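Local coordinates for P35 (Autographa californica nucleopolyhedrovirus, PDB 1P35), which inhibits caspases, blocking the apoptosis that infection sets off in the insect host, and suppresses the host's antiviral RNA interference, at residues Q12-D17 / D64-K69; E207-F212 / K290-N295. All coordinates share one frame; numbering follows the deposited sequence.

From the N terminus, the chain first runs through strand 10-21, then through hairpin partner 24-33 and strands 42-48 and 52-55, before helix 62-74 comes back over strand 10-21; interaction 1 closes this loop. Well over a hundred residues later the chain enters helix 206-215, and a second, longer loop of mostly strands closes when the C-terminal strand 292-295 packs against that helix in interaction 2. The loops follow one another without nesting or crossing. The centres of interaction 1 and interaction 2 are about 19 Å apart. Strand 191-199 connects them: it pairs with strand 10-21 and also with strand 276-282, on which interaction 2 rests.

Interaction 1 of 2, residues Q12-D17 / D64-K69. With EDO (1,2-ethanediol), chain G; PO4 (phosphate ion), chain E; PO4 (phosphate ion), chain D.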
loop_
_atom_site.group_PDB
_atom_site.type_symbol
_atom_site.label_atom_id
_atom_site.label_comp_id
_atom_site.label_asym_id
_atom_site.label_seq_id
_atom_site.Cartn_x
_atom_site.Cartn_y
_atom_site.Cartn_z
ATOM N N GLN A 12 15.602 -7.426 3.435
ATOM C CA GLN A 12 14.357 -6.813 3.850
ATOM C C GLN A 12 13.608 -7.489 5.021
ATOM O O GLN A 12 12.420 -7.847 4.900
ATOM C CB GLN A 12 13.409 -6.733 2.645
ATOM C CG GLN A 12 13.973 -6.069 1.384
ATOM C CD GLN A 12 13.079 -6.349 0.171
ATOM O OE1 GLN A 12 12.008 -5.740 -0.005
ATOM N NE2 GLN A 12 13.495 -7.328 -0.638
ATOM N N THR A 13 14.286 -7.605 6.159
ATOM C CA THR A 13 13.703 -8.182 7.344
ATOM C C THR A 13 12.974 -7.067 8.113
ATOM O O THR A 13 13.509 -5.979 8.331
ATOM C CB THR A 13 14.812 -8.871 8.212
ATOM O OG1 THR A 13 15.423 -9.926 7.445
ATOM C CG2 THR A 13 14.229 -9.486 9.464
ATOM N N ILE A 14 11.735 -7.352 8.490
ATOM C CA ILE A 14 10.891 -6.424 9.236
ATOM C C ILE A 14 10.424 -7.132 10.502
ATOM O O ILE A 14 9.900 -8.238 10.437
ATOM C CB ILE A 14 9.688 -6.019 8.376
ATOM C CG1 ILE A 14 10.212 -5.474 7.032
ATOM C CG2 ILE A 14 8.895 -4.928 9.052
ATOM C CD1 ILE A 14 9.123 -5.033 6.076
ATOM N N ILE A 15 10.555 -6.450 11.639
ATOM C CA ILE A 15 10.258 -7.013 12.922
ATOM C C ILE A 15 9.447 -6.092 13.767
ATOM O O ILE A 15 9.648 -4.883 13.730
ATOM C CB ILE A 15 11.570 -7.252 13.700
ATOM C CG1 ILE A 15 12.446 -8.259 12.962
ATOM C CG2 ILE A 15 11.277 -7.611 15.171
ATOM C CD1 ILE A 15 13.883 -8.344 13.596
ATOM N N ARG A 16 8.532 -6.683 14.541
ATOM C CA ARG A 16 7.740 -5.912 15.490
ATOM C C ARG A 16 7.570 -6.825 16.690
ATOM O O ARG A 16 7.316 -8.033 16.548
ATOM C CB ARG A 16 6.357 -5.538 14.947
ATOM C CG ARG A 16 5.729 -4.444 15.779
ATOM C CD ARG A 16 4.230 -4.165 15.460
ATOM N NE ARG A 16 3.430 -5.320 15.832
ATOM C CZ ARG A 16 2.122 -5.446 15.649
ATOM N NH1 ARG A 16 1.422 -4.468 15.081
ATOM N NH2 ARG A 16 1.517 -6.557 16.065
ATOM N N ASP A 17 7.734 -6.260 17.883
ATOM C CA ASP A 17 7.587 -7.035 19.103
ATOM C C ASP A 17 6.928 -6.078 20.091
ATOM O O ASP A 17 7.495 -5.051 20.421
ATOM C CB ASP A 17 8.951 -7.512 19.589
ATOM C CG ASP A 17 8.863 -8.405 20.813
ATOM O OD1 ASP A 17 8.408 -7.905 21.857
ATOM O OD2 ASP A 17 9.262 -9.594 20.734
ATOM N N ASP A 64 3.916 -3.406 5.792
ATOM C CA ASP A 64 4.201 -2.072 5.298
ATOM C C ASP A 64 3.950 -1.000 6.354
ATOM O O ASP A 64 4.545 0.070 6.296
ATOM C CB ASP A 64 3.381 -1.757 4.023
ATOM C CG ASP A 64 3.898 -2.490 2.777
ATOM O OD1 ASP A 64 5.092 -2.847 2.740
ATOM O OD2 ASP A 64 3.126 -2.672 1.820
ATOM N N ARG A 65 3.070 -1.270 7.311
ATOM C CA ARG A 65 2.824 -0.272 8.339
ATOM C C ARG A 65 4.011 -0.250 9.305
ATOM O O ARG A 65 4.358 0.804 9.810
ATOM C CB ARG A 65 1.515 -0.518 9.136
ATOM C CG ARG A 65 0.227 -0.289 8.362
ATOM C CD ARG A 65 -0.956 0.041 9.313
ATOM N NE ARG A 65 -1.252 -1.030 10.251
ATOM C CZ ARG A 65 -1.703 -2.229 9.893
ATOM N NH1 ARG A 65 -1.907 -2.498 8.620
ATOM N NH2 ARG A 65 -1.944 -3.155 10.801
ATOM N N ILE A 66 4.621 -1.405 9.573
ATOM C CA ILE A 66 5.778 -1.435 10.473
ATOM C C ILE A 66 6.878 -0.603 9.776
ATOM O O ILE A 66 7.372 0.374 10.291
ATOM C CB ILE A 66 6.286 -2.878 10.670
ATOM C CG1 ILE A 66 5.221 -3.699 11.429
ATOM C CG2 ILE A 66 7.609 -2.866 11.473
ATOM C CD1 ILE A 66 5.512 -5.155 11.410
ATOM N N LYS A 67 7.192 -0.992 8.560
ATOM C CA LYS A 67 8.206 -0.338 7.802
ATOM C C LYS A 67 7.956 1.176 7.632
ATOM O O LYS A 67 8.884 1.980 7.689
ATOM C CB LYS A 67 8.350 -1.055 6.450
ATOM C CG LYS A 67 9.429 -0.504 5.588
ATOM C CD LYS A 67 9.686 -1.328 4.317
ATOM C CE LYS A 67 10.689 -0.564 3.457
ATOM N NZ LYS A 67 11.731 0.038 4.391
ATOM N N SER A 68 6.710 1.571 7.444
ATOM C CA SER A 68 6.385 2.987 7.275
ATOM C C SER A 68 6.589 3.743 8.554
ATOM O O SER A 68 6.998 4.908 8.555
ATOM C CB SER A 68 4.908 3.155 6.830
ATOM O OG SER A 68 4.412 4.439 7.141
ATOM N N LYS A 69 6.261 3.097 9.668
ATOM C CA LYS A 69 6.395 3.783 10.924
ATOM C C LYS A 69 7.859 4.030 11.299
ATOM O O LYS A 69 8.175 5.069 11.892
ATOM C CB LYS A 69 5.690 3.020 12.052
ATOM C CG LYS A 69 4.176 3.180 12.004
ATOM C CD LYS A 69 3.565 2.770 13.330
ATOM C CE LYS A 69 2.073 3.088 13.360
ATOM N NZ LYS A 69 1.388 2.399 14.503
HETATM C C1 EDO G . 2.890 -0.707 13.040
HETATM O O1 EDO G . 1.799 0.235 12.856
HETATM C C2 EDO G . 3.247 -0.865 14.486
HETATM O O2 EDO G . 2.183 -1.507 15.138
HETATM P P PO4 E . -1.463 -0.941 14.054
HETATM O O1 PO4 E . -1.583 -2.430 13.764
HETATM O O2 PO4 E . -0.446 -0.712 15.155
HETATM O O3 PO4 E . -1.004 -0.180 12.823
HETATM O O4 PO4 E . -2.858 -0.456 14.439
HETATM P P PO4 D . -2.384 -5.340 15.690
HETATM O O1 PO4 D . -1.703 -6.395 16.554
HETATM O O2 PO4 D . -3.813 -5.779 15.437
HETATM O O3 PO4 D . -2.385 -3.989 16.394
HETATM O O4 PO4 D . -1.607 -5.214 14.409
#
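Ile14 and Ile66 share a rotamer, CG2 anti to the backbone N (chi1 -54° and -66°), and in each it is this branch methyl that faces the partner. The two CG2 atoms meet at 3.4 Å, closer than methyls usually pack, with the side chains crossing obliquely. Ile66 CG2 also lies against the carbonyl of the strand, 3.6 Å from Ile15 O, while its other branch runs on until CD1 is 3.7 Å from Arg16 CB. One helix residue thus covers the strand from Ile14 to Arg16. Beside it, Ile14 CD1 touches the aliphatic part of Lys67, 4.1 Å from its CB, before the lysine turns away to a salt bridge with Asp71. No hydrogen bond joins the two segments directly.

Beyond this apolar patch, Arg16 bends at chi3 and its guanidinium meets the chain D phosphate edge-on, NH1 to O4 and NH2 to O1, with Glu26 a further salt-bridge partner of NH2. Arg65 grips the chain E phosphate through NE, 2.7 Å from O3, and through NH2. Ethanediol spans the gap, taking a bond from Arg16 NH1 at O2 and a weak one from Lys69 NZ at O1. All three probably come from the crystallisation liquor; the phosphates may offset the gathered positive charge, to which Lys58, and Arg79 of the second subunit, add.

The whole is a helix packed at right angles across a sheet strand, axes 8.4 Å apart; this amphipathic helix forms the first limb of the long reactive-site loop of P35, which continues beyond it to the site that caspases cut.

Interaction 2 of 2, residues E207-F212 / K290-N295; sequences EQFEEF and KNVILN
This is a helix-to-strand contact in which a side-chain amide pairs with a strand backbone: helix 206-215 lies nearly antiparallel (166°) to the short C-terminal strand 292-295. Gln208, extended with CG anti to its backbone N (chi1 -171°), reaches across and holds both the backbone N and O of Ile293. Ile293 N donates to Gln208 OE1 at 2.7 Å, in the carbonyl plane and on a lone pair. In return Gln208 NE2 gives an almost straight bond (173°) of 2.8 Å to Ile293 O. The amide thereby takes the place a neighbouring strand would fill.

Two aromatic rings of the helix pack on the strand and on Lys290. The Phe209 ring meets Leu294 tip to tip, CZ 3.7 Å from CD2, and has Val292 CG1 at its edge, in plane. Phe212 turns an edge to the backbone, CE2 3.5 Å from Lys290 O, while its CD2 touches Val292 CG2. Lys290 bends at chi3 to bring NZ 3.1 Å from Glu211 OE1, a salt bridge on the syn side of the carboxylate, somewhat out of its plane.

Behind the strand, Val292 and Leu294 bond through their backbones to Val179 and Val177 of strand 176-179, so strand 292-295 lies between that strand and the helix. Leu277 of strand 276-282 lies against Phe209 and Leu294, Leu281 packs on Phe212, and Phe268 of strand 259-271 stacks on the Phe209 ring.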
loop_
_atom_site.group_PDB
_atom_site.type_symbol
_atom_site.label_atom_id
_atom_site.label_comp_id
_atom_site.label_asym_id
_atom_site.label_seq_id
_atom_site.Cartn_x
_atom_site.Cartn_y
_atom_site.Cartn_z
ATOM N N GLU A 207 23.982 2.755 26.217
ATOM C CA GLU A 207 25.246 2.129 25.953
ATOM C C GLU A 207 25.196 0.971 24.934
ATOM O O GLU A 207 26.112 0.824 24.125
ATOM C CB GLU A 207 25.811 1.642 27.291
ATOM C CG GLU A 207 27.026 0.744 27.249
ATOM C CD GLU A 207 27.502 0.358 28.659
ATOM O OE1 GLU A 207 27.134 1.050 29.643
ATOM O OE2 GLU A 207 28.256 -0.626 28.783
ATOM N N GLN A 208 24.161 0.133 24.991
ATOM C CA GLN A 208 24.077 -1.002 24.073
ATOM C C GLN A 208 23.850 -0.460 22.670
ATOM O O GLN A 208 24.355 -1.006 21.706
ATOM C CB GLN A 208 22.907 -1.950 24.443
ATOM C CG GLN A 208 22.882 -3.280 23.660
ATOM C CD GLN A 208 21.697 -4.200 24.075
ATOM O OE1 GLN A 208 21.393 -5.192 23.407
ATOM N NE2 GLN A 208 21.055 -3.869 25.194
ATOM N N PHE A 209 23.092 0.628 22.578
ATOM C CA PHE A 209 22.786 1.196 21.291
ATOM C C PHE A 209 24.068 1.879 20.703
ATOM O O PHE A 209 24.330 1.767 19.484
ATOM C CB PHE A 209 21.588 2.183 21.384
ATOM C CG PHE A 209 20.258 1.542 21.819
ATOM C CD1 PHE A 209 20.063 0.172 21.691
ATOM C CD2 PHE A 209 19.230 2.313 22.413
ATOM C CE1 PHE A 209 18.854 -0.474 22.162
ATOM C CE2 PHE A 209 18.027 1.690 22.896
ATOM C CZ PHE A 209 17.859 0.300 22.762
ATOM N N GLU A 210 24.856 2.550 21.547
ATOM C CA GLU A 210 26.096 3.221 21.088
ATOM C C GLU A 210 27.027 2.205 20.497
ATOM O O GLU A 210 27.550 2.375 19.399
ATOM C CB GLU A 210 26.817 3.958 22.228
ATOM C CG GLU A 210 26.048 5.183 22.706
ATOM C CD GLU A 210 26.796 5.972 23.761
ATOM O OE1 GLU A 210 27.937 6.419 23.469
ATOM O OE2 GLU A 210 26.226 6.144 24.869
ATOM N N GLU A 211 27.221 1.121 21.241
ATOM C CA GLU A 211 28.088 0.061 20.745
ATOM C C GLU A 211 27.625 -0.468 19.366
ATOM O O GLU A 211 28.424 -0.749 18.501
ATOM C CB GLU A 211 28.094 -1.114 21.733
ATOM C CG GLU A 211 28.822 -2.353 21.160
ATOM C CD GLU A 211 28.761 -3.580 22.061
ATOM O OE1 GLU A 211 27.664 -3.936 22.570
ATOM O OE2 GLU A 211 29.815 -4.210 22.233
ATOM N N PHE A 212 26.312 -0.653 19.194
ATOM C CA PHE A 212 25.826 -1.209 17.930
ATOM C C PHE A 212 26.056 -0.178 16.777
ATOM O O PHE A 212 26.600 -0.519 15.715
ATOM C CB PHE A 212 24.313 -1.597 18.077
ATOM C CG PHE A 212 23.904 -2.760 17.232
ATOM C CD1 PHE A 212 23.817 -2.636 15.839
ATOM C CD2 PHE A 212 23.660 -3.997 17.808
ATOM C CE1 PHE A 212 23.494 -3.749 15.028
ATOM C CE2 PHE A 212 23.335 -5.111 17.006
ATOM C CZ PHE A 212 23.254 -4.989 15.620
ATOM N N LYS A 290 25.162 -9.505 16.602
ATOM C CA LYS A 290 24.459 -9.823 17.832
ATOM C C LYS A 290 22.981 -9.356 17.949
ATOM O O LYS A 290 22.509 -8.517 17.173
ATOM C CB LYS A 290 25.287 -9.285 19.028
ATOM C CG LYS A 290 25.595 -7.813 18.976
ATOM C CD LYS A 290 26.291 -7.282 20.263
ATOM C CE LYS A 290 25.382 -7.220 21.485
ATOM N NZ LYS A 290 26.079 -6.619 22.671
ATOM N N ASN A 291 22.249 -9.932 18.914
ATOM C CA ASN A 291 20.868 -9.499 19.149
ATOM C C ASN A 291 20.915 -8.265 20.079
ATOM O O ASN A 291 21.930 -7.950 20.671
ATOM C CB ASN A 291 20.064 -10.638 19.835
ATOM C CG ASN A 291 20.017 -11.897 18.978
ATOM O OD1 ASN A 291 19.884 -11.799 17.750
ATOM N ND2 ASN A 291 20.093 -13.074 19.609
ATOM N N VAL A 292 19.803 -7.568 20.188
ATOM C CA VAL A 292 19.702 -6.428 21.085
ATOM C C VAL A 292 18.819 -7.012 22.181
ATOM O O VAL A 292 17.797 -7.623 21.883
ATOM C CB VAL A 292 19.022 -5.237 20.384
ATOM C CG1 VAL A 292 18.488 -4.263 21.395
ATOM C CG2 VAL A 292 20.022 -4.564 19.453
ATOM N N ILE A 293 19.227 -6.882 23.433
ATOM C CA ILE A 293 18.459 -7.460 24.544
ATOM C C ILE A 293 18.098 -6.320 25.487
ATOM O O ILE A 293 18.995 -5.589 25.950
ATOM C CB ILE A 293 19.324 -8.621 25.193
ATOM C CG1 ILE A 293 19.620 -9.659 24.074
ATOM C CG2 ILE A 293 18.571 -9.318 26.347
ATOM C CD1 ILE A 293 20.346 -10.963 24.457
ATOM N N LEU A 294 16.793 -6.112 25.718
ATOM C CA LEU A 294 16.336 -5.008 26.599
ATOM C C LEU A 294 15.456 -5.460 27.753
ATOM O O LEU A 294 14.998 -6.603 27.784
ATOM C CB LEU A 294 15.537 -3.983 25.770
ATOM C CG LEU A 294 16.397 -3.457 24.619
ATOM C CD1 LEU A 294 15.527 -2.904 23.539
ATOM C CD2 LEU A 294 17.472 -2.456 25.158
ATOM N N ASN A 295 15.210 -4.542 28.686
ATOM C CA ASN A 295 14.306 -4.780 29.812
ATOM C C ASN A 295 12.966 -4.168 29.405
ATOM O O ASN A 295 12.925 -3.107 28.766
ATOM C CB ASN A 295 14.803 -4.091 31.100
ATOM C CG ASN A 295 16.062 -4.740 31.667
ATOM O OD1 ASN A 295 16.098 -5.948 31.876
ATOM N ND2 ASN A 295 17.089 -3.940 31.918
#